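Local coordinates for putative transcriptional regulator TRANSCRIPTION REGULATOR protein (Rhizobium meliloti, PDB 5NLA), which binds the second messenger c-di-GMP as an AraC-like transcriptional activator, regulating extracellular polysaccharide production and probably recognising specific DNA sequences, at residues Thr143-Tyr157 and Ala188-Ala202. Numbering follows the deposited sequence.
Sequences TETGPGEFFFRSLGY and ANNSVLSGNLADLLA
F150 pairs with L193 of the edge strand 191-193 and turns its ring under helix 196-202. Its CG stands anti to the carbonyl carbon (chi1 -64°), which brings the ring under the helix: L201 CD2 covers one face, 3.6 Å from the ring centroid in a CH-pi contact, while A198 CB meets CD1 and A202 CB meets CE1. L193 CD1 packs on F150 CB, and V126 and L128 of strand 124-129 also touch the side chain. With an alanine here, L201 would probably be left without its aromatic partner and a gap would open between sheet and helix. The backbones of F150 and L193 form an antiparallel hydrogen-bonded pair, with F150 N to L193 O at 3.1 Å. On the sheet face away from this ring, V192 CG2 meets T143 CG2 (3.4 Å).

Farther along, N190 and S191 both face F152, a G1 beta bulge. N190 lies alongside R153, pointing the same way, and its OD1 lies near the plane of the R153 guanidinium and accepts from NH1 (3.1 Å), almost head-on to its C=O; its ND2 reaches T136 O. Bent at chi3 (-61°), R153 also lays its guanidinium over the F151 ring. N190 O accepts from T143 OG1 at 3.0 Å. Next to it, N189 OD1 receives S154 N in a nearly straight 2.7 Å bond. Altogether this is an antiparallel edge-strand pairing, interrupted by a G1 beta bulge and running on into the helix that packs across the sheet.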
loop_
_atom_site.group_PDB
_atom_site.type_symbol
_atom_site.label_atom_id
_atom_site.label_comp_id
_atom_site.label_asym_id
_atom_site.label_seq_id
_atom_site.Cartn_x
_atom_site.Cartn_y
_atom_site.Cartn_z
ATOM N N THR A 143 -17.307 0.166 -2.244
ATOM C CA THR A 143 -16.874 1.474 -2.655
ATOM C C THR A 143 -16.500 1.367 -4.127
ATOM O O THR A 143 -15.896 0.384 -4.545
ATOM C CB THR A 143 -15.683 1.890 -1.775
ATOM O OG1 THR A 143 -16.188 2.562 -0.624
ATOM C CG2 THR A 143 -14.733 2.806 -2.494
ATOM N N GLU A 144 -16.865 2.379 -4.904
ATOM C CA GLU A 144 -16.575 2.422 -6.336
ATOM C C GLU A 144 -15.660 3.590 -6.652
ATOM O O GLU A 144 -15.964 4.719 -6.300
ATOM C CB GLU A 144 -17.862 2.565 -7.139
ATOM C CG GLU A 144 -17.608 2.459 -8.633
ATOM C CD GLU A 144 -18.788 2.830 -9.478
ATOM O OE1 GLU A 144 -19.846 3.210 -8.926
ATOM O OE2 GLU A 144 -18.642 2.735 -10.717
ATOM N N THR A 145 -14.567 3.310 -7.345
ATOM C CA THR A 145 -13.583 4.306 -7.725
ATOM C C THR A 145 -13.582 4.324 -9.229
ATOM O O THR A 145 -13.367 3.290 -9.848
ATOM C CB THR A 145 -12.164 3.919 -7.241
ATOM O OG1 THR A 145 -12.113 3.870 -5.800
ATOM C CG2 THR A 145 -11.119 4.917 -7.746
ATOM N N GLY A 146 -13.826 5.487 -9.820
ATOM C CA GLY A 146 -13.800 5.647 -11.270
ATOM C C GLY A 146 -12.722 6.602 -11.718
ATOM O O GLY A 146 -11.982 7.125 -10.893
ATOM N N PRO A 147 -12.652 6.871 -13.036
ATOM C CA PRO A 147 -11.619 7.759 -13.589
ATOM C C PRO A 147 -11.523 9.099 -12.857
ATOM O O PRO A 147 -12.549 9.694 -12.506
ATOM C CB PRO A 147 -12.079 7.965 -15.035
ATOM C CG PRO A 147 -12.879 6.742 -15.347
ATOM C CD PRO A 147 -13.626 6.477 -14.076
ATOM N N GLY A 148 -10.288 9.528 -12.599
ATOM C CA GLY A 148 -10.015 10.792 -11.927
ATOM C C GLY A 148 -10.309 10.788 -10.448
ATOM O O GLY A 148 -10.343 11.849 -9.843
ATOM N N GLU A 149 -10.509 9.608 -9.860
ATOM C CA GLU A 149 -10.743 9.469 -8.421
ATOM C C GLU A 149 -9.688 8.581 -7.793
ATOM O O GLU A 149 -9.096 7.733 -8.476
ATOM C CB GLU A 149 -12.095 8.823 -8.152
ATOM C CG GLU A 149 -13.273 9.475 -8.834
ATOM C CD GLU A 149 -14.577 8.953 -8.279
ATOM O OE1 GLU A 149 -14.857 7.745 -8.457
ATOM O OE2 GLU A 149 -15.304 9.747 -7.643
ATOM N N PHE A 150 -9.493 8.762 -6.485
ATOM C CA PHE A 150 -8.601 7.920 -5.686
ATOM C C PHE A 150 -9.368 6.951 -4.811
ATOM O O PHE A 150 -10.411 7.310 -4.263
ATOM C CB PHE A 150 -7.771 8.756 -4.716
ATOM C CG PHE A 150 -6.836 9.713 -5.366
ATOM C CD1 PHE A 150 -7.274 10.966 -5.754
ATOM C CD2 PHE A 150 -5.496 9.376 -5.549
ATOM C CE1 PHE A 150 -6.396 11.865 -6.341
ATOM C CE2 PHE A 150 -4.612 10.272 -6.130
ATOM C CZ PHE A 150 -5.063 11.517 -6.538
ATOM N N PHE A 151 -8.824 5.749 -4.638
ATOM C CA PHE A 151 -9.161 4.929 -3.468
ATOM C C PHE A 151 -8.107 5.199 -2.400
ATOM O O PHE A 151 -6.948 5.492 -2.718
ATOM C CB PHE A 151 -9.274 3.417 -3.787
ATOM C CG PHE A 151 -7.959 2.728 -4.088
ATOM C CD1 PHE A 151 -7.107 2.317 -3.065
ATOM C CD2 PHE A 151 -7.585 2.458 -5.402
ATOM C CE1 PHE A 151 -5.898 1.682 -3.354
ATOM C CE2 PHE A 151 -6.384 1.816 -5.695
ATOM C CZ PHE A 151 -5.541 1.429 -4.669
ATOM N N PHE A 152 -8.524 5.113 -1.142
ATOM C CA PHE A 152 -7.597 5.001 -0.021
ATOM C C PHE A 152 -7.877 3.707 0.754
ATOM O O PHE A 152 -9.032 3.386 1.038
ATOM C CB PHE A 152 -7.694 6.215 0.901
ATOM C CG PHE A 152 -7.099 5.980 2.258
ATOM C CD1 PHE A 152 -5.720 5.972 2.438
ATOM C CD2 PHE A 152 -7.918 5.717 3.351
ATOM C CE1 PHE A 152 -5.176 5.735 3.688
ATOM C CE2 PHE A 152 -7.378 5.475 4.599
ATOM C CZ PHE A 152 -6.007 5.484 4.767
ATOM N N ARG A 153 -6.800 3.006 1.115
ATOM C CA ARG A 153 -6.861 1.714 1.802
ATOM C C ARG A 153 -5.555 1.424 2.546
ATOM O O ARG A 153 -4.467 1.641 1.996
ATOM C CB ARG A 153 -7.068 0.577 0.780
ATOM C CG ARG A 153 -8.508 0.169 0.545
ATOM C CD ARG A 153 -8.582 -1.209 -0.088
ATOM N NE ARG A 153 -7.920 -1.249 -1.384
ATOM C CZ ARG A 153 -8.424 -0.791 -2.545
ATOM N NH1 ARG A 153 -9.628 -0.197 -2.631
ATOM N NH2 ARG A 153 -7.686 -0.916 -3.645
ATOM N N SER A 154 -5.656 0.913 3.773
ATOM C CA SER A 154 -4.514 0.256 4.395
ATOM C C SER A 154 -4.372 -1.173 3.894
ATOM O O SER A 154 -5.367 -1.891 3.716
ATOM C CB SER A 154 -4.651 0.202 5.888
ATOM O OG SER A 154 -3.503 -0.441 6.412
ATOM N N LEU A 155 -3.131 -1.595 3.690
ATOM C CA LEU A 155 -2.854 -2.967 3.301
ATOM C C LEU A 155 -2.846 -3.938 4.497
ATOM O O LEU A 155 -2.601 -5.132 4.316
ATOM C CB LEU A 155 -1.533 -3.043 2.543
ATOM C CG LEU A 155 -1.470 -2.194 1.274
ATOM C CD1 LEU A 155 -0.128 -2.401 0.613
ATOM C CD2 LEU A 155 -2.590 -2.553 0.311
ATOM N N GLY A 156 -3.100 -3.424 5.698
ATOM C CA GLY A 156 -3.298 -4.239 6.882
ATOM C C GLY A 156 -4.715 -4.732 7.120
ATOM O O GLY A 156 -4.916 -5.619 7.964
ATOM N N TYR A 157 -5.701 -4.146 6.434
ATOM C CA TYR A 157 -7.082 -4.644 6.475
ATOM C C TYR A 157 -7.377 -5.413 5.197
ATOM O O TYR A 157 -6.952 -5.001 4.118
ATOM C CB TYR A 157 -8.104 -3.518 6.601
ATOM C CG TYR A 157 -8.293 -2.980 7.982
ATOM C CD1 TYR A 157 -8.791 -3.789 9.000
ATOM C CD2 TYR A 157 -8.021 -1.632 8.276
ATOM C CE1 TYR A 157 -8.975 -3.287 10.282
ATOM C CE2 TYR A 157 -8.217 -1.116 9.553
ATOM C CZ TYR A 157 -8.695 -1.947 10.556
ATOM O OH TYR A 157 -8.894 -1.440 11.826
ATOM N N ALA A 188 -11.431 5.735 7.976
ATOM C CA ALA A 188 -11.707 6.044 6.567
ATOM C C ALA A 188 -11.196 4.978 5.599
ATOM O O ALA A 188 -10.981 5.273 4.441
ATOM C CB ALA A 188 -11.100 7.399 6.213
ATOM N N ASN A 189 -11.007 3.747 6.055
ATOM C CA ASN A 189 -10.435 2.716 5.201
ATOM C C ASN A 189 -11.424 2.349 4.106
ATOM O O ASN A 189 -12.627 2.225 4.371
ATOM C CB ASN A 189 -10.089 1.458 5.997
ATOM C CG ASN A 189 -9.246 0.492 5.195
ATOM O OD1 ASN A 189 -8.167 0.858 4.739
ATOM N ND2 ASN A 189 -9.727 -0.731 5.008
ATOM N N ASN A 190 -10.896 2.169 2.893
ATOM C CA ASN A 190 -11.672 1.831 1.692
ATOM C C ASN A 190 -12.681 2.920 1.370
ATOM O O ASN A 190 -13.886 2.667 1.296
ATOM C CB ASN A 190 -12.346 0.462 1.822
ATOM C CG ASN A 190 -12.686 -0.148 0.482
ATOM O OD1 ASN A 190 -11.818 -0.291 -0.398
ATOM N ND2 ASN A 190 -13.950 -0.539 0.318
ATOM N N SER A 191 -12.177 4.138 1.196
ATOM C CA SER A 191 -13.014 5.253 0.764
ATOM C C SER A 191 -12.520 5.854 -0.544
ATOM O O SER A 191 -11.421 5.564 -1.021
ATOM C CB SER A 191 -13.106 6.310 1.863
ATOM O OG SER A 191 -11.825 6.624 2.354
ATOM N N VAL A 192 -13.365 6.686 -1.127
ATOM C CA VAL A 192 -13.059 7.359 -2.381
ATOM C C VAL A 192 -12.683 8.795 -2.067
ATOM O O VAL A 192 -13.276 9.420 -1.178
ATOM C CB VAL A 192 -14.260 7.382 -3.350
ATOM C CG1 VAL A 192 -13.781 7.613 -4.775
ATOM C CG2 VAL A 192 -15.040 6.086 -3.272
ATOM N N LEU A 193 -11.711 9.317 -2.809
ATOM C CA LEU A 193 -11.361 10.724 -2.737
ATOM C C LEU A 193 -11.745 11.362 -4.059
ATOM O O LEU A 193 -11.184 11.027 -5.103
ATOM C CB LEU A 193 -9.872 10.905 -2.443
ATOM C CG LEU A 193 -9.284 9.944 -1.406
ATOM C CD1 LEU A 193 -7.774 10.128 -1.314
ATOM C CD2 LEU A 193 -9.959 10.159 -0.057
ATOM N N SER A 194 -12.751 12.229 -4.011
ATOM C CA SER A 194 -13.121 13.075 -5.147
ATOM C C SER A 194 -13.511 14.450 -4.624
ATOM O O SER A 194 -13.930 14.590 -3.462
ATOM C CB SER A 194 -14.249 12.450 -5.976
ATOM O OG SER A 194 -15.444 12.333 -5.232
ATOM N N GLY A 195 -13.350 15.452 -5.484
ATOM C CA GLY A 195 -13.502 16.860 -5.107
ATOM C C GLY A 195 -12.311 17.664 -5.591
ATOM O O GLY A 195 -11.443 17.141 -6.299
ATOM N N ASN A 196 -12.274 18.943 -5.223
ATOM C CA ASN A 196 -11.122 19.790 -5.561
ATOM C C ASN A 196 -9.891 19.249 -4.828
ATOM O O ASN A 196 -8.819 19.128 -5.416
ATOM C CB ASN A 196 -11.375 21.301 -5.299
ATOM C CG ASN A 196 -11.586 21.640 -3.827
ATOM O OD1 ASN A 196 -11.849 20.761 -3.000
ATOM N ND2 ASN A 196 -11.477 22.926 -3.494
ATOM N N LEU A 197 -10.086 18.858 -3.570
ATOM C CA LEU A 197 -9.019 18.318 -2.724
ATOM C C LEU A 197 -8.361 17.044 -3.311
ATOM O O LEU A 197 -7.157 16.840 -3.161
ATOM C CB LEU A 197 -9.583 18.080 -1.319
ATOM C CG LEU A 197 -8.689 17.740 -0.122
ATOM C CD1 LEU A 197 -7.244 18.211 -0.251
ATOM C CD2 LEU A 197 -9.331 18.304 1.148
ATOM N N ALA A 198 -9.145 16.218 -3.999
ATOM C CA ALA A 198 -8.606 15.113 -4.795
ATOM C C ALA A 198 -8.081 15.561 -6.172
ATOM O O ALA A 198 -7.095 15.001 -6.666
ATOM C CB ALA A 198 -9.662 14.037 -4.970
ATOM N N ASP A 199 -8.752 16.534 -6.807
ATOM C CA ASP A 199 -8.239 17.150 -8.042
ATOM C C ASP A 199 -6.849 17.744 -7.810
ATOM O O ASP A 199 -5.969 17.599 -8.653
ATOM C CB ASP A 199 -9.181 18.248 -8.582
ATOM C CG ASP A 199 -10.263 17.721 -9.547
ATOM O OD1 ASP A 199 -10.243 16.538 -9.937
ATOM O OD2 ASP A 199 -11.146 18.512 -9.937
ATOM N N LEU A 200 -6.670 18.396 -6.661
ATOM C CA LEU A 200 -5.388 18.976 -6.246
ATOM C C LEU A 200 -4.298 17.927 -6.197
ATOM O O LEU A 200 -3.230 18.104 -6.790
ATOM C CB LEU A 200 -5.519 19.618 -4.856
ATOM C CG LEU A 200 -4.257 20.178 -4.186
ATOM C CD1 LEU A 200 -3.728 21.358 -4.985
ATOM C CD2 LEU A 200 -4.540 20.578 -2.745
ATOM N N LEU A 201 -4.580 16.846 -5.468
ATOM C CA LEU A 201 -3.661 15.721 -5.338
ATOM C C LEU A 201 -3.378 15.082 -6.694
ATOM O O LEU A 201 -2.235 14.711 -6.978
ATOM C CB LEU A 201 -4.219 14.683 -4.364
ATOM C CG LEU A 201 -3.418 13.399 -4.094
ATOM C CD1 LEU A 201 -2.102 13.668 -3.370
ATOM C CD2 LEU A 201 -4.275 12.442 -3.288
ATOM N N ALA A 202 -4.412 14.959 -7.527
ATOM C CA ALA A 202 -4.244 14.422 -8.872
ATOM C C ALA A 202 -3.303 15.298 -9.682
ATOM O O ALA A 202 -2.370 14.794 -10.304
ATOM C CB ALA A 202 -5.587 14.293 -9.573
#